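Local coordinates for protein synthesis inhibitor, putative (Thermotoga maritima, PDB 2B33) that is of uncertain function but may act as a deaminase, like other members of the RutC family, and can bind calcium ions, at residues T88-S93 with E130-A135; Q44-P49 with R125-E130. All blocks are in the same frame, centred on the assembly; numbering follows the deposited sequence.

In the fold
Both interactions use strand 129-136, which lies in the sheet between strands 84-91 and 38-44, and they share Glu130. Interaction 1 joins this strand to strand 84-91 near the centre of the folded chain, where regular antiparallel hydrogen bonds unite the backbones and one face meets a second subunit. Interaction 2 lies at the start of the strand. There the chain that leaves strand 38-44 packs on residues 125-130 without hydrogen bonds between them, and a buried apolar core runs out to exposed Arg125. The two meet where Gln44 N probably donates to Ile131 O and where Val89 packs against Ile129, linking the middle of the sheet to the loops at its strand ends.

Interaction 1 (T88-S93 with E130-A135); sequences TVFTTS and EIEAIA
Thr88 and Glu132 stand side by side on one face of the sheet, both pointing the same way, with Thr88 CB 3.7 Å from Glu132 OE2. The glutamate has CG between its own backbone N and carbonyl carbon (chi1 65°), and from there an extended chain carries the carboxylate over toward Thr88 and the rim of the Phe90 ring. Phe90 CE2 lies 4.0 Å from Glu132 CD, which sits at the ring edge near its plane, and the planes of ring and carboxylate are turned 68° apart. One face of the same ring takes the methyl Thr88 CG2, offset toward the rim; the ring thus meets a methyl over one face and the carboxylate at its edge. The pairing behind this is classical antiparallel sheet, strand 84-91 against strand 129-136 within the YjgF-like fold. Thr88 with Glu132 and Phe90 with Glu130 are hydrogen-bonded pairs; Phe90 N reaches Glu130 O at 2.7 Å, and Thr88 N reaches Glu132 O at 3.1 Å. Between them Val89 and Ile131 form a non-hydrogen-bonded pair, their side chains on the other face; between the strands Ile131 CA also makes a C-H...O contact to Thr88 O. Val89 CG2 meets Ile131 CG1 at 4.1 Å, the two side chains lying side by side, and Ile131 continues onto Val66 and Leu67 of helix 59-76. The sheet face that carries Thr88, Phe90 and Glu132 turns instead to the second subunit of the trimer, where Phe90 packs on Val118 of that subunit. Glu132 OE1 accepts from Ser116 OG of the same subunit and forms a salt bridge with its Lys86, which would fix the carboxylate's rotation. A water 3.2 Å from Thr88 OG1 adds a weak bond to Glu132 OE2.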
# COMPACT_ATOMS: atom_id res chain seq x y z
N THR A 88 -0.61 -5.53 4.77
CA THR A 88 -1.85 -5.08 4.15
C THR A 88 -2.58 -6.34 3.70
O THR A 88 -2.06 -7.11 2.90
CB THR A 88 -1.62 -4.12 2.96
OG1 THR A 88 -0.96 -2.93 3.41
CG2 THR A 88 -2.95 -3.69 2.34
N VAL A 89 -3.78 -6.55 4.24
CA VAL A 89 -4.62 -7.69 3.91
C VAL A 89 -5.68 -7.20 2.92
O VAL A 89 -6.37 -6.21 3.19
CB VAL A 89 -5.36 -8.26 5.14
CG1 VAL A 89 -6.26 -9.44 4.74
CG2 VAL A 89 -4.39 -8.71 6.22
N PHE A 90 -5.80 -7.90 1.80
CA PHE A 90 -6.83 -7.64 0.81
C PHE A 90 -7.73 -8.86 0.86
O PHE A 90 -7.22 -9.97 0.98
CB PHE A 90 -6.26 -7.53 -0.60
CG PHE A 90 -5.23 -6.45 -0.76
CD1 PHE A 90 -5.63 -5.12 -0.93
CD2 PHE A 90 -3.87 -6.76 -0.78
CE1 PHE A 90 -4.68 -4.11 -1.09
CE2 PHE A 90 -2.92 -5.76 -0.94
CZ PHE A 90 -3.32 -4.43 -1.10
N THR A 91 -9.05 -8.64 0.77
CA THR A 91 -10.04 -9.72 0.73
C THR A 91 -11.16 -9.34 -0.24
O THR A 91 -11.18 -8.25 -0.76
CB THR A 91 -10.68 -10.04 2.12
OG1 THR A 91 -11.28 -8.87 2.68
CG2 THR A 91 -9.64 -10.55 3.07
N THR A 92 -12.06 -10.28 -0.50
CA THR A 92 -13.24 -10.00 -1.32
C THR A 92 -14.46 -9.73 -0.44
O THR A 92 -15.49 -9.29 -0.94
CB THR A 92 -13.54 -11.14 -2.31
OG1 THR A 92 -13.50 -12.40 -1.62
CG2 THR A 92 -12.51 -11.14 -3.43
N SER A 93 -14.33 -9.97 0.87
CA SER A 93 -15.42 -9.76 1.80
C SER A 93 -14.93 -9.56 3.23
O SER A 93 -14.07 -10.30 3.69
CB SER A 93 -16.33 -10.98 1.81
OG SER A 93 -17.35 -10.85 2.79
N GLU A 130 -5.41 -12.06 0.03
CA GLU A 130 -4.08 -11.74 -0.46
C GLU A 130 -3.43 -10.83 0.58
O GLU A 130 -4.07 -9.89 1.04
CB GLU A 130 -4.11 -11.06 -1.83
CG GLU A 130 -2.71 -10.69 -2.37
CD GLU A 130 -2.72 -10.13 -3.78
OE1 GLU A 130 -3.75 -10.17 -4.46
OE2 GLU A 130 -1.66 -9.63 -4.22
N ILE A 131 -2.18 -11.14 0.94
CA ILE A 131 -1.45 -10.39 1.96
C ILE A 131 -0.03 -10.04 1.50
O ILE A 131 0.74 -10.92 1.09
CB ILE A 131 -1.38 -11.16 3.30
CG1 ILE A 131 -2.79 -11.56 3.77
CG2 ILE A 131 -0.65 -10.32 4.37
CD1 ILE A 131 -2.85 -12.45 5.01
N GLU A 132 0.30 -8.75 1.56
CA GLU A 132 1.63 -8.24 1.24
C GLU A 132 2.18 -7.69 2.54
O GLU A 132 1.44 -7.54 3.51
CB GLU A 132 1.58 -7.12 0.19
CG GLU A 132 0.85 -5.85 0.64
CD GLU A 132 0.89 -4.73 -0.38
OE1 GLU A 132 1.34 -4.94 -1.52
OE2 GLU A 132 0.47 -3.62 -0.01
N ALA A 133 3.47 -7.39 2.56
CA ALA A 133 4.10 -6.87 3.76
C ALA A 133 5.44 -6.17 3.49
O ALA A 133 6.06 -6.38 2.45
CB ALA A 133 4.32 -8.00 4.77
N ILE A 134 5.83 -5.33 4.44
CA ILE A 134 7.14 -4.67 4.43
C ILE A 134 7.75 -5.11 5.75
O ILE A 134 7.05 -5.18 6.76
CB ILE A 134 7.07 -3.12 4.36
CG1 ILE A 134 6.45 -2.68 3.03
CG2 ILE A 134 8.49 -2.52 4.49
CD1 ILE A 134 6.11 -1.19 2.92
N ALA A 135 9.04 -5.44 5.71
CA ALA A 135 9.78 -5.88 6.89
C ALA A 135 11.08 -5.09 6.98
O ALA A 135 11.61 -4.64 5.97
CB ALA A 135 10.08 -7.37 6.80
O HOH W 1 2.22 -3.17 2.79

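Interaction 2 (Q44-P49 with R125-E130); sequences QIPIDP and RNVEIE
Pro46 is the knuckle of this contact: its ring edge, atoms CG and CD, presses into a hollow lined by Val127 and Ile129. Pro46 CD lies 3.9 Å from Val127 CB and only 3.3 Å from Ile129 O, while Pro46 CG is 4.0 Å from the methyl Ile129 CG2. An inverse gamma turn centred on Pro46, closed by Ile47 N to Ile45 O at 2.7 Å, makes the chain bulge here, and the proline ring also touches Val66 of helix 59-76, where Asn69 ND2 donates to Ile47 O. An alanine here would probably open a gap between Val127 and Ile129 and leave the turn more able to flex. Ile45 fills the next hollow along. With CG1 placed between backbone N and carbonyl carbon (chi1 57°), its CG2 branch is left to point into the notch between Val127 and Glu130: it lies 3.7 Å from Val127 CG2, the two side chains crossing at about a right angle, and rests against the aliphatic CG of Glu130. The other branch ends in CD1, against Arg125 CG. Arg125, bent at its second and third torsions, runs along the exposed side of the contact and brings its guanidinium obliquely to Ile47 CD1, so close to NH1 that the detail is doubtful. At the opposite end Gln44 O sits 3.2 Å from Glu130 CA as a C-H...O contact. Beyond Ile47 the chain runs to Asp48, which with Glu50 binds calcium, although no ion is bound to this chain in the model. No hydrogen bond joins the two segments, so cohesion between them rests mainly on the complementary fit and burial of apolar branches.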
# COMPACT_ATOMS: atom_id res chain seq x y z
N GLN A 44 0.83 -12.23 -1.42
CA GLN A 44 0.75 -13.68 -1.51
C GLN A 44 -0.70 -14.13 -1.53
O GLN A 44 -1.52 -13.62 -0.78
CB GLN A 44 1.50 -14.32 -0.33
CG GLN A 44 2.99 -13.99 -0.31
CD GLN A 44 3.69 -14.43 -1.58
OE1 GLN A 44 3.66 -15.61 -1.95
NE2 GLN A 44 4.33 -13.49 -2.26
N ILE A 45 -0.99 -15.11 -2.39
CA ILE A 45 -2.33 -15.66 -2.55
C ILE A 45 -2.28 -17.14 -2.12
O ILE A 45 -1.19 -17.70 -2.04
CB ILE A 45 -2.87 -15.46 -4.00
CG1 ILE A 45 -1.94 -16.06 -5.06
CG2 ILE A 45 -3.05 -13.98 -4.24
CD1 ILE A 45 -2.51 -16.06 -6.46
N PRO A 46 -3.45 -17.75 -1.81
CA PRO A 46 -3.46 -19.15 -1.38
C PRO A 46 -3.15 -20.15 -2.49
O PRO A 46 -4.04 -20.84 -2.98
CB PRO A 46 -4.88 -19.33 -0.81
CG PRO A 46 -5.69 -18.32 -1.49
CD PRO A 46 -4.80 -17.16 -1.76
N ILE A 47 -1.87 -20.21 -2.87
CA ILE A 47 -1.36 -21.13 -3.88
C ILE A 47 -0.33 -22.00 -3.20
O ILE A 47 0.50 -21.51 -2.43
CB ILE A 47 -0.72 -20.39 -5.09
CG1 ILE A 47 -1.83 -19.94 -6.05
CG2 ILE A 47 0.26 -21.30 -5.87
CD1 ILE A 47 -1.37 -19.14 -7.25
N ASP A 48 -0.38 -23.30 -3.50
CA ASP A 48 0.59 -24.25 -2.98
C ASP A 48 1.86 -24.16 -3.85
O ASP A 48 1.77 -24.33 -5.06
CB ASP A 48 0.00 -25.66 -3.01
CG ASP A 48 0.87 -26.68 -2.32
OD1 ASP A 48 1.93 -27.06 -2.86
OD2 ASP A 48 0.47 -27.15 -1.24
N PRO A 49 3.03 -23.85 -3.24
CA PRO A 49 4.30 -23.72 -3.98
C PRO A 49 4.77 -24.93 -4.80
O PRO A 49 5.51 -24.74 -5.77
CB PRO A 49 5.32 -23.47 -2.87
CG PRO A 49 4.57 -22.98 -1.73
CD PRO A 49 3.21 -23.56 -1.80
N ARG A 125 -6.42 -14.74 -9.87
CA ARG A 125 -6.93 -16.12 -9.90
C ARG A 125 -8.29 -16.25 -9.19
O ARG A 125 -8.70 -17.35 -8.82
CB ARG A 125 -5.92 -17.09 -9.23
CG ARG A 125 -4.50 -17.08 -9.79
CD ARG A 125 -4.39 -17.86 -11.08
NE ARG A 125 -4.46 -19.31 -10.85
CZ ARG A 125 -3.44 -20.09 -10.48
NH1 ARG A 125 -2.22 -19.60 -10.28
NH2 ARG A 125 -3.65 -21.40 -10.31
N ASN A 126 -9.00 -15.13 -9.03
CA ASN A 126 -10.28 -15.05 -8.30
C ASN A 126 -10.21 -15.55 -6.83
O ASN A 126 -11.19 -16.07 -6.30
CB ASN A 126 -11.45 -15.69 -9.08
CG ASN A 126 -11.98 -14.80 -10.19
OD1 ASN A 126 -12.30 -13.63 -9.98
ND2 ASN A 126 -12.15 -15.38 -11.37
N VAL A 127 -9.07 -15.35 -6.17
CA VAL A 127 -8.92 -15.73 -4.77
C VAL A 127 -9.66 -14.74 -3.86
O VAL A 127 -10.10 -13.68 -4.30
CB VAL A 127 -7.42 -15.85 -4.31
CG1 VAL A 127 -6.69 -16.86 -5.18
CG2 VAL A 127 -6.71 -14.50 -4.26
N GLU A 128 -9.78 -15.11 -2.58
CA GLU A 128 -10.50 -14.32 -1.58
C GLU A 128 -9.61 -13.66 -0.52
O GLU A 128 -10.09 -12.89 0.30
CB GLU A 128 -11.52 -15.24 -0.92
CG GLU A 128 -12.63 -15.63 -1.91
CD GLU A 128 -12.94 -17.11 -1.94
OE1 GLU A 128 -12.04 -17.92 -1.67
OE2 GLU A 128 -14.10 -17.45 -2.30
N ILE A 129 -8.32 -13.96 -0.55
CA ILE A 129 -7.38 -13.42 0.43
C ILE A 129 -6.02 -13.21 -0.24
O ILE A 129 -5.57 -14.05 -1.04
CB ILE A 129 -7.33 -14.35 1.71
CG1 ILE A 129 -6.39 -13.81 2.79
CG2 ILE A 129 -6.93 -15.77 1.36
CD1 ILE A 129 -6.87 -12.57 3.49
N GLU A 130 -5.41 -12.06 0.03
CA GLU A 130 -4.08 -11.74 -0.46
C GLU A 130 -3.43 -10.83 0.58
O GLU A 130 -4.07 -9.89 1.04
CB GLU A 130 -4.11 -11.06 -1.83
CG GLU A 130 -2.71 -10.69 -2.37
CD GLU A 130 -2.72 -10.13 -3.78
OE1 GLU A 130 -3.75 -10.17 -4.46
OE2 GLU A 130 -1.66 -9.63 -4.22